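Local coordinates for protein PlzA (Borrelia burgdorferi, PDB 7MIE) that binds the bacterial second messenger c-di-GMP through a PilZ-type domain and probably acts as a signalling receptor for it, at residues S73-D77 with I151-G156. Residues are numbered along the deposited sequence; the frame is centred on the assembly and turned at random.
Sequences SISMD and IAIKVG
In the PilZN3 domain, helix 149-164 packs against the end of strand 65-74 and the turn that leads into strand 78-84. Ile74, Met76, Val155 and Ala152 carry most of this contact. Ile74 on the strand and Val155 on the helix both point across the contact, and the two side chains meet at a slant. CG2 of Val155 sits against the Ile74 branches, 4.0 Å from CG2 and 4.1 Å from CD1 of Ile74. The CG1 arm of Ile74 is anti to its backbone N (chi1 -171°) and extended, which carries CD1 on to Ile151. There it lies 4.1 Å from CG2 of Ile151, and the two chains cross at about a right angle. The other Val155 methyl, CG1, faces the turn backbone, 3.8 Å from O of Ser75. Ser75 turns its own side chain away, and its OG is hydrogen-bonded to O of Lys40.

Met76 follows and reaches the helix with a bent chain, chi2 -53° and chi3 -49°. The bends set the thioether along one helical turn. Gly156 has no side chain, so SD of Met76 can come within 3.5 Å of N of Gly156. CE of Met76 is 3.2 Å from O of Ala152 and 4.1 Å from CB of Ala152. That N and O are already joined by the helix hydrogen bond from Gly156 to Ala152, so the thioether lies beside a bond that is already made. Helix 26-36 closes this side, with Tyr33 touching Met76 and Ile30 touching Ala152.

The contact is buried, away from the c-di-GMP pocket. With no hydrogen bond between the two segments, the fit rests on apolar packing and the match of side-chain shapes.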
ATOM      1  N   SER A  73      -0.183   3.818  -3.159  1.00 18.41           N
ATOM      2  CA  SER A  73      -1.633   3.862  -2.927  1.00 19.36           C
ATOM      3  C   SER A  73      -2.273   4.760  -3.966  1.00 18.57           C
ATOM      4  O   SER A  73      -1.571   5.544  -4.616  1.00 19.37           O
ATOM      5  CB  SER A  73      -1.967   4.369  -1.504  1.00 19.52           C
ATOM      6  OG  SER A  73      -1.668   5.765  -1.365  1.00 20.57           O
ATOM      7  N   ILE A  74      -3.602   4.639  -4.075  1.00 18.83           N
ATOM      8  CA  ILE A  74      -4.355   5.437  -5.028  1.00 19.50           C
ATOM      9  C   ILE A  74      -5.547   6.071  -4.332  1.00 19.47           C
ATOM     10  O   ILE A  74      -6.139   5.456  -3.438  1.00 20.65           O
ATOM     11  CB  ILE A  74      -4.742   4.562  -6.230  1.00 21.54           C
ATOM     12  CG1 ILE A  74      -5.349   5.406  -7.359  1.00 22.42           C
ATOM     13  CG2 ILE A  74      -5.690   3.432  -5.803  1.00 23.54           C
ATOM     14  CD1 ILE A  74      -5.332   4.666  -8.708  1.00 24.67           C
ATOM     15  N   SER A  75      -5.919   7.265  -4.809  1.00 19.76           N
ATOM     16  CA  SER A  75      -7.007   8.017  -4.205  1.00 20.17           C
ATOM     17  C   SER A  75      -7.884   8.548  -5.338  1.00 20.63           C
ATOM     18  O   SER A  75      -7.685   8.189  -6.498  1.00 22.02           O
ATOM     19  CB  SER A  75      -6.477   9.135  -3.364  1.00 20.21           C
ATOM     20  OG  SER A  75      -5.716   8.662  -2.234  1.00 22.26           O
ATOM     21  N   MET A  76      -8.932   9.337  -5.012  1.00 21.66           N
ATOM     22  CA  MET A  76      -9.850   9.723  -6.079  1.00 22.56           C
ATOM     23  C   MET A  76      -9.224  10.674  -7.095  1.00 25.80           C
ATOM     24  O   MET A  76      -9.580  10.633  -8.286  1.00 28.37           O
ATOM     25  CB  MET A  76     -11.078  10.430  -5.493  1.00 22.24           C
ATOM     26  CG  MET A  76     -12.014   9.439  -4.819  1.00 21.93           C
ATOM     27  SD  MET A  76     -12.541   8.017  -5.812  1.00 23.44           S
ATOM     28  CE  MET A  76     -13.083   8.786  -7.338  1.00 22.89           C
ATOM     29  N   ASP A  77      -8.341  11.553  -6.614  1.00 26.35           N
ATOM     30  CA  ASP A  77      -7.776  12.485  -7.583  1.00 29.11           C
ATOM     31  C   ASP A  77      -6.281  12.659  -7.384  1.00 27.73           C
ATOM     32  O   ASP A  77      -5.701  13.656  -7.820  1.00 26.83           O
ATOM     33  CB  ASP A  77      -8.546  13.802  -7.659  1.00 35.94           C
ATOM     34  CG  ASP A  77      -8.652  14.486  -6.316  1.00 44.42           C
ATOM     35  OD1 ASP A  77      -7.648  14.477  -5.574  1.00 46.62           O
ATOM     36  OD2 ASP A  77      -9.779  14.960  -5.997  1.00 55.90           O
ATOM     37  N   ILE A 151     -11.122   3.841 -13.896  1.00 26.09           N
ATOM     38  CA  ILE A 151     -10.325   3.588 -12.700  1.00 25.16           C
ATOM     39  C   ILE A 151     -10.914   4.351 -11.508  1.00 22.26           C
ATOM     40  O   ILE A 151     -11.113   3.762 -10.450  1.00 22.04           O
ATOM     41  CB  ILE A 151      -8.848   3.942 -12.947  1.00 27.18           C
ATOM     42  CG1 ILE A 151      -8.272   2.915 -13.937  1.00 29.90           C
ATOM     43  CG2 ILE A 151      -8.079   3.914 -11.639  1.00 27.00           C
ATOM     44  CD1 ILE A 151      -6.911   3.226 -14.426  1.00 31.43           C
ATOM     45  N   ALA A 152     -11.231   5.634 -11.704  1.00 22.86           N
ATOM     46  CA  ALA A 152     -11.777   6.478 -10.640  1.00 23.38           C
ATOM     47  C   ALA A 152     -13.037   5.886  -9.979  1.00 23.70           C
ATOM     48  O   ALA A 152     -13.164   5.863  -8.755  1.00 22.30           O
ATOM     49  CB  ALA A 152     -12.033   7.879 -11.181  1.00 24.18           C
ATOM     50  N   ILE A 153     -13.990   5.389 -10.776  1.00 22.09           N
ATOM     51  CA  ILE A 153     -15.226   4.845 -10.217  1.00 24.06           C
ATOM     52  C   ILE A 153     -14.948   3.585  -9.389  1.00 22.84           C
ATOM     53  O   ILE A 153     -15.531   3.395  -8.323  1.00 22.68           O
ATOM     54  CB  ILE A 153     -16.268   4.595 -11.342  1.00 26.55           C
ATOM     55  CG1 ILE A 153     -17.646   4.329 -10.745  1.00 30.58           C
ATOM     56  CG2 ILE A 153     -15.858   3.479 -12.293  1.00 28.67           C
ATOM     57  CD1 ILE A 153     -18.272   5.662 -10.350  1.00 35.02           C
ATOM     58  N   LYS A 154     -13.941   2.785  -9.799  1.00 21.89           N
ATOM     59  CA  LYS A 154     -13.612   1.596  -9.034  1.00 21.80           C
ATOM     60  C   LYS A 154     -12.877   1.947  -7.740  1.00 20.51           C
ATOM     61  O   LYS A 154     -13.097   1.301  -6.723  1.00 20.91           O
ATOM     62  CB  LYS A 154     -12.686   0.718  -9.874  1.00 23.24           C
ATOM     63  CG  LYS A 154     -13.423  -0.070 -10.961  1.00 22.71           C
ATOM     64  CD  LYS A 154     -12.412  -0.936 -11.697  1.00 22.32           C
ATOM     65  CE  LYS A 154     -13.109  -1.756 -12.776  1.00 23.79           C
ATOM     66  NZ  LYS A 154     -12.080  -2.387 -13.632  1.00 24.06           N
ATOM     67  N   VAL A 155     -12.080   3.016  -7.772  1.00 19.70           N
ATOM     68  CA  VAL A 155     -11.392   3.427  -6.545  1.00 19.68           C
ATOM     69  C   VAL A 155     -12.452   3.912  -5.553  1.00 19.63           C
ATOM     70  O   VAL A 155     -12.392   3.606  -4.355  1.00 19.28           O
ATOM     71  CB  VAL A 155     -10.328   4.513  -6.851  1.00 19.11           C
ATOM     72  CG1 VAL A 155      -9.739   5.084  -5.556  1.00 20.37           C
ATOM     73  CG2 VAL A 155      -9.207   3.935  -7.746  1.00 20.73           C
ATOM     74  N   GLY A 156     -13.472   4.613  -6.066  1.00 20.05           N
ATOM     75  CA  GLY A 156     -14.539   5.051  -5.164  1.00 20.69           C
ATOM     76  C   GLY A 156     -15.289   3.873  -4.542  1.00 20.93           C
ATOM     77  O   GLY A 156     -15.560   3.871  -3.329  1.00 20.26           O
TER